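PDB 5J6Q: cell wall binding protein cwp8 from Peptoclostridium difficile, which probably anchors itself to the bacterial cell wall through its CWB2 domains as part of the S-layer. Local coordinates for residues G198-T203 with L284-L289; A516-D521 with T570-I575. All coordinates share one frame; numbering follows the deposited sequence.

Contact 1: G198-T203 with L284-L289. With SO4 (sulfate ion), chain F.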
loop_
_atom_site.group_PDB
_atom_site.type_symbol
_atom_site.label_atom_id
_atom_site.label_comp_id
_atom_site.label_asym_id
_atom_site.label_seq_id
_atom_site.Cartn_x
_atom_site.Cartn_y
_atom_site.Cartn_z
ATOM N N GLY A 198 2.059 8.321 2.693
ATOM C CA GLY A 198 1.413 9.627 2.880
ATOM C C GLY A 198 0.872 10.196 1.543
ATOM O O GLY A 198 -0.204 10.785 1.469
ATOM N N ILE A 199 1.607 9.974 0.437
ATOM C CA ILE A 199 1.157 10.496 -0.860
ATOM C C ILE A 199 1.490 9.506 -2.033
ATOM O O ILE A 199 0.785 9.476 -3.016
ATOM C CB ILE A 199 1.738 11.917 -0.986
ATOM C CG1 ILE A 199 1.339 12.553 -2.334
ATOM C CG2 ILE A 199 3.323 11.874 -0.788
ATOM C CD1 ILE A 199 1.513 14.074 -2.341
ATOM N N ARG A 200 2.502 8.672 -1.893
ATOM C CA ARG A 200 2.806 7.688 -2.907
ATOM C C ARG A 200 2.668 6.235 -2.417
ATOM O O ARG A 200 2.954 5.937 -1.284
ATOM C CB ARG A 200 4.267 7.857 -3.333
ATOM C CG ARG A 200 4.629 9.243 -3.865
ATOM C CD ARG A 200 6.199 9.382 -3.926
ATOM N NE ARG A 200 6.833 9.403 -2.589
ATOM C CZ ARG A 200 8.083 9.840 -2.357
ATOM N NH1 ARG A 200 8.840 10.322 -3.341
ATOM N NH2 ARG A 200 8.585 9.788 -1.113
ATOM N N LEU A 201 2.237 5.340 -3.264
ATOM C CA LEU A 201 2.310 3.953 -2.843
ATOM C C LEU A 201 3.796 3.532 -2.753
ATOM O O LEU A 201 4.669 4.139 -3.355
ATOM C CB LEU A 201 1.618 3.047 -3.841
ATOM C CG LEU A 201 0.076 3.316 -3.959
ATOM C CD1 LEU A 201 -0.459 2.628 -5.298
ATOM C CD2 LEU A 201 -0.632 2.735 -2.719
ATOM N N THR A 202 4.105 2.463 -1.982
ATOM C CA THR A 202 5.524 2.011 -1.873
ATOM C C THR A 202 5.627 0.912 -2.934
ATOM O O THR A 202 4.622 0.621 -3.624
ATOM C CB THR A 202 5.737 1.386 -0.457
ATOM O OG1 THR A 202 4.754 0.360 -0.368
ATOM C CG2 THR A 202 5.500 2.374 0.653
ATOM N N THR A 203 6.810 0.316 -3.116
ATOM C CA THR A 203 6.942 -0.863 -3.993
ATOM C C THR A 203 5.961 -1.975 -3.461
ATOM O O THR A 203 5.339 -2.656 -4.271
ATOM C CB THR A 203 8.437 -1.423 -3.936
ATOM O OG1 THR A 203 9.305 -0.312 -4.232
ATOM C CG2 THR A 203 8.705 -2.580 -5.015
ATOM N N LEU A 284 -4.624 7.120 -10.701
ATOM C CA LEU A 284 -4.341 7.758 -9.410
ATOM C C LEU A 284 -3.903 9.191 -9.584
ATOM O O LEU A 284 -3.469 9.567 -10.671
ATOM C CB LEU A 284 -3.227 6.988 -8.619
ATOM C CG LEU A 284 -3.262 5.405 -8.681
ATOM C CD1 LEU A 284 -2.193 4.879 -7.745
ATOM C CD2 LEU A 284 -4.643 4.818 -8.171
ATOM N N LYS A 285 -3.967 9.978 -8.477
ATOM C CA LYS A 285 -3.511 11.320 -8.463
ATOM C C LYS A 285 -1.893 11.352 -8.421
ATOM O O LYS A 285 -1.267 12.258 -8.986
ATOM C CB LYS A 285 -4.085 12.034 -7.268
ATOM C CG LYS A 285 -5.673 12.145 -7.235
ATOM C CD LYS A 285 -6.286 13.012 -8.342
ATOM C CE LYS A 285 -7.847 13.015 -8.312
ATOM N NZ LYS A 285 -8.462 12.023 -9.292
ATOM N N VAL A 286 -1.265 10.382 -7.753
ATOM C CA VAL A 286 0.214 10.316 -7.644
ATOM C C VAL A 286 0.600 8.906 -7.918
ATOM O O VAL A 286 0.118 7.961 -7.262
ATOM C CB VAL A 286 0.647 10.790 -6.282
ATOM C CG1 VAL A 286 2.211 10.756 -6.150
ATOM C CG2 VAL A 286 0.137 12.220 -6.062
ATOM N N GLU A 287 1.343 8.746 -8.987
ATOM C CA GLU A 287 1.832 7.418 -9.445
ATOM C C GLU A 287 3.411 7.471 -9.506
ATOM O O GLU A 287 3.951 8.531 -9.867
ATOM C CB GLU A 287 1.269 7.070 -10.866
ATOM C CG GLU A 287 -0.010 6.215 -10.748
ATOM C CD GLU A 287 -0.790 6.004 -12.077
ATOM O OE1 GLU A 287 -0.173 6.040 -13.141
ATOM O OE2 GLU A 287 -2.052 5.783 -12.031
ATOM N N VAL A 288 4.082 6.389 -9.115
ATOM C CA VAL A 288 5.530 6.230 -9.195
ATOM C C VAL A 288 5.804 5.115 -10.298
ATOM O O VAL A 288 5.210 4.006 -10.295
ATOM C CB VAL A 288 6.057 5.798 -7.806
ATOM C CG1 VAL A 288 7.589 5.663 -7.799
ATOM C CG2 VAL A 288 5.609 6.796 -6.771
ATOM N N LEU A 289 6.663 5.441 -11.265
ATOM C CA LEU A 289 7.092 4.507 -12.268
ATOM C C LEU A 289 8.620 4.238 -11.858
ATOM O O LEU A 289 9.383 5.100 -12.183
ATOM C CB LEU A 289 7.115 5.096 -13.716
ATOM C CG LEU A 289 5.622 5.324 -14.305
ATOM C CD1 LEU A 289 5.836 5.872 -15.591
ATOM C CD2 LEU A 289 4.776 3.986 -14.268
HETATM S S SO4 F . 11.499 11.119 1.997
HETATM O O1 SO4 F . 10.702 10.908 3.230
HETATM O O2 SO4 F . 12.144 12.425 1.998
HETATM O O3 SO4 F . 12.554 10.107 1.898
HETATM O O4 SO4 F . 10.603 10.966 0.883
HETATM O O HOH W 1 -0.930 7.276 -4.443
HETATM O O HOH W 2 1.547 6.163 -5.982
#

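Contact 2: A516-D521 with T570-I575. With SO4 (sulfate ion), chain H.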
loop_
_atom_site.group_PDB
_atom_site.type_symbol
_atom_site.label_atom_id
_atom_site.label_comp_id
_atom_site.label_asym_id
_atom_site.label_seq_id
_atom_site.Cartn_x
_atom_site.Cartn_y
_atom_site.Cartn_z
ATOM N N ALA A 516 1.978 16.466 -14.693
ATOM C CA ALA A 516 3.356 16.891 -14.369
ATOM C C ALA A 516 4.111 15.600 -14.072
ATOM O O ALA A 516 3.576 14.693 -13.363
ATOM C CB ALA A 516 3.391 17.837 -13.118
ATOM N N TYR A 517 5.238 15.468 -14.649
ATOM C CA TYR A 517 6.100 14.362 -14.308
ATOM C C TYR A 517 7.280 14.926 -13.400
ATOM O O TYR A 517 7.621 16.111 -13.525
ATOM C CB TYR A 517 6.714 13.856 -15.596
ATOM C CG TYR A 517 5.735 13.017 -16.408
ATOM C CD1 TYR A 517 4.753 13.608 -17.177
ATOM C CD2 TYR A 517 5.793 11.631 -16.392
ATOM C CE1 TYR A 517 3.856 12.858 -17.920
ATOM C CE2 TYR A 517 4.889 10.856 -17.119
ATOM C CZ TYR A 517 3.924 11.486 -17.884
ATOM O OH TYR A 517 3.001 10.756 -18.554
ATOM N N VAL A 518 7.941 14.105 -12.545
ATOM C CA VAL A 518 9.094 14.690 -11.737
ATOM C C VAL A 518 10.228 13.648 -11.710
ATOM O O VAL A 518 9.925 12.451 -11.613
ATOM C CB VAL A 518 8.558 15.085 -10.314
ATOM C CG1 VAL A 518 7.840 13.957 -9.604
ATOM C CG2 VAL A 518 9.676 15.593 -9.418
ATOM N N ALA A 519 11.521 14.081 -11.806
ATOM C CA ALA A 519 12.587 13.121 -11.829
ATOM C C ALA A 519 13.842 13.699 -11.164
ATOM O O ALA A 519 13.945 14.899 -11.043
ATOM C CB ALA A 519 12.891 12.810 -13.298
ATOM N N LYS A 520 14.823 12.879 -10.801
ATOM C CA LYS A 520 16.019 13.501 -10.054
ATOM C C LYS A 520 16.727 14.395 -10.864
ATOM O O LYS A 520 16.869 14.152 -12.056
ATOM C CB LYS A 520 16.894 12.338 -9.616
ATOM C CG LYS A 520 16.136 11.641 -8.507
ATOM C CD LYS A 520 17.028 10.569 -7.823
ATOM C CE LYS A 520 17.003 9.315 -8.581
ATOM N NZ LYS A 520 18.098 8.498 -8.107
ATOM N N ASP A 521 17.219 15.458 -10.303
ATOM C CA ASP A 521 17.977 16.449 -11.092
ATOM C C ASP A 521 19.541 16.251 -11.181
ATOM O O ASP A 521 20.220 17.013 -11.838
ATOM C CB ASP A 521 17.708 17.809 -10.417
ATOM C CG ASP A 521 18.129 17.812 -8.898
ATOM O OD1 ASP A 521 18.773 16.849 -8.446
ATOM O OD2 ASP A 521 17.819 18.784 -8.191
ATOM N N THR A 570 -3.850 17.105 -13.375
ATOM C CA THR A 570 -4.731 16.273 -12.551
ATOM C C THR A 570 -4.053 14.986 -12.237
ATOM O O THR A 570 -4.717 14.027 -11.831
ATOM C CB THR A 570 -6.090 16.041 -13.266
ATOM O OG1 THR A 570 -5.856 15.454 -14.557
ATOM C CG2 THR A 570 -6.879 17.373 -13.412
ATOM N N LYS A 571 -2.684 14.977 -12.327
ATOM C CA LYS A 571 -1.891 13.775 -12.087
ATOM C C LYS A 571 -0.398 14.142 -11.934
ATOM O O LYS A 571 0.162 14.931 -12.755
ATOM C CB LYS A 571 -2.067 12.780 -13.295
ATOM C CG LYS A 571 -1.704 11.335 -12.937
ATOM C CD LYS A 571 -1.604 10.431 -14.144
ATOM C CE LYS A 571 -1.650 8.998 -13.642
ATOM N NZ LYS A 571 -1.378 7.973 -14.693
ATOM N N LEU A 572 0.231 13.637 -10.939
ATOM C CA LEU A 572 1.701 13.831 -10.750
ATOM C C LEU A 572 2.329 12.438 -10.904
ATOM O O LEU A 572 1.951 11.524 -10.190
ATOM C CB LEU A 572 1.885 14.441 -9.392
ATOM C CG LEU A 572 3.306 14.697 -8.930
ATOM C CD1 LEU A 572 4.196 15.395 -10.015
ATOM C CD2 LEU A 572 3.127 15.541 -7.702
ATOM N N VAL A 573 3.185 12.225 -11.908
ATOM C CA VAL A 573 3.813 10.906 -12.095
ATOM C C VAL A 573 5.294 11.046 -11.654
ATOM O O VAL A 573 6.013 11.791 -12.306
ATOM C CB VAL A 573 3.762 10.479 -13.567
ATOM C CG1 VAL A 573 4.422 9.136 -13.795
ATOM C CG2 VAL A 573 2.304 10.461 -14.095
ATOM N N GLN A 574 5.753 10.394 -10.598
ATOM C CA GLN A 574 7.214 10.409 -10.242
ATOM C C GLN A 574 8.018 9.325 -11.026
ATOM O O GLN A 574 7.630 8.177 -10.966
ATOM C CB GLN A 574 7.408 10.057 -8.722
ATOM C CG GLN A 574 8.889 9.771 -8.369
ATOM C CD GLN A 574 9.050 9.784 -6.873
ATOM O OE1 GLN A 574 8.350 10.513 -6.178
ATOM N NE2 GLN A 574 9.847 8.856 -6.342
ATOM N N ILE A 575 9.113 9.638 -11.706
ATOM C CA ILE A 575 9.935 8.629 -12.357
ATOM C C ILE A 575 11.129 8.272 -11.402
ATOM O O ILE A 575 11.865 9.225 -11.024
ATOM C CB ILE A 575 10.624 9.147 -13.678
ATOM C CG1 ILE A 575 9.529 9.774 -14.669
ATOM C CG2 ILE A 575 11.360 7.957 -14.441
ATOM C CD1 ILE A 575 8.446 8.787 -14.818
HETATM S S SO4 H . 1.819 8.179 -16.736
HETATM O O1 SO4 H . 3.122 8.805 -16.467
HETATM O O2 SO4 H . 1.631 6.982 -15.706
HETATM O O3 SO4 H . 0.601 9.046 -16.647
HETATM O O4 SO4 H . 2.140 7.835 -18.103
HETATM O O HOH W 3 14.342 10.019 -10.594
#

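Contact 1: G198-T203 with L284-L289
Val286 is the most heavily covered residue of the contact, its two methyl groups divided between neighbours. CG1 meets CG of Arg200 at 3.7 Å, while CG2 lies 3.9 Å from CG1 of Ile199. Two residues further along the strand, CG2 of Val288 touches the aliphatic stem of Arg200, 3.8 Å from its CB. Beta-branched valines suit a strand, and here alternate residues turn their methyls to the loop; the longer Leu201 and Leu284 reach across, crossing at about a right angle with their CD1 atoms 3.7 Å apart.

The polar link runs through water. Val286 O accepts from two waters: one also donates to Ile199 O, and the other, 2.6 Å from Val286 O, accepts from Leu201 N. Ile199 O, Leu201 N and Val286 O, not bonded directly to one another, thus each gain a water. Arg200 sends its guanidinium onward: the chain bends at chi3 (-68°), NE pairs with Asp197, NH1 reaches Ile579 O and Gln574 OE1, and NH2 bonds weakly to a sulfate ion, probably from the crystallisation liquor.

Helix 581-590 packs on Ile199 and Arg200, helix 265-280 on Leu201 and Leu284, and strand 572-575 pairs with strand 286-289.

Contact 2: A516-D521 with T570-I575
Two neighbouring parallel strands, 516-519 and 572-575, form this contact in a four-stranded parallel sheet that joins strands of the third CWB2 module to strand 286-289 from earlier in the chain. Four backbone hydrogen bonds join them: Ala516 N to Lys571 O, Val573 N to Ala516 O at 2.9 Å, Val518 N to Val573 O, and Ile575 N to Val518 O at 2.9 Å. The third is the least straight (144° at the hydrogen). Beyond the last, a water accepts from Lys520 N and donates to Ile575 O.

The side chains of Tyr517 and Val573 run alongside in the same direction on one face. Tyr517 CD2 is 3.7 Å from Val573 CB, and Val573 CG2 stands over one face of the ring, 4.0 Å from its plane and nearer its rim than its centre; Ile575 CD1 comes to the ring edge. An aromatic ring suits this place because it spans two residues of the next strand and carries its hydroxyl to Ser543. On the other face, chi1 of Leu572 (178°) sets CG anti to the backbone N, and chi2 (47°) turns CD1 to 4.0 Å from Ala516 CB and 3.9 Å from Val518 CG1. Small Ala516 leaves room for that branch, and helix 581-590 covers Val518 and Leu572.

Lys571 NZ lies 3.0 Å from O3 of a sulfate ion, which Lys515 also bonds, though pairing with Glu287 and Glu283 would offset the Lys571 charge. The backbone bonds fix the register, while apolar side chains dominate both faces, with the amide of Gln574 satisfied by Arg200 and Gly576 O.

In the fold
Both contacts are buried and share one parallel sheet, in which strands 286-289 and 572-575 are neighbours; their centres are about 10 Å apart. Contact 2 joins two strands inside that sheet, whereas contact 1 sets a loop of the preceding domain 3 region against its outermost strand. Both pack apolar side chains, but contact 2 adds four direct backbone bonds, whereas in contact 1 the polar backbone links between 198-203 and 284-289 run through water. Polar ties run between the contacts, since Glu287 O probably bonds to Gln574 N and Glu287 OE1 forms a salt bridge with Lys571 NZ. Helix 581-590 packs against side chains of both contacts.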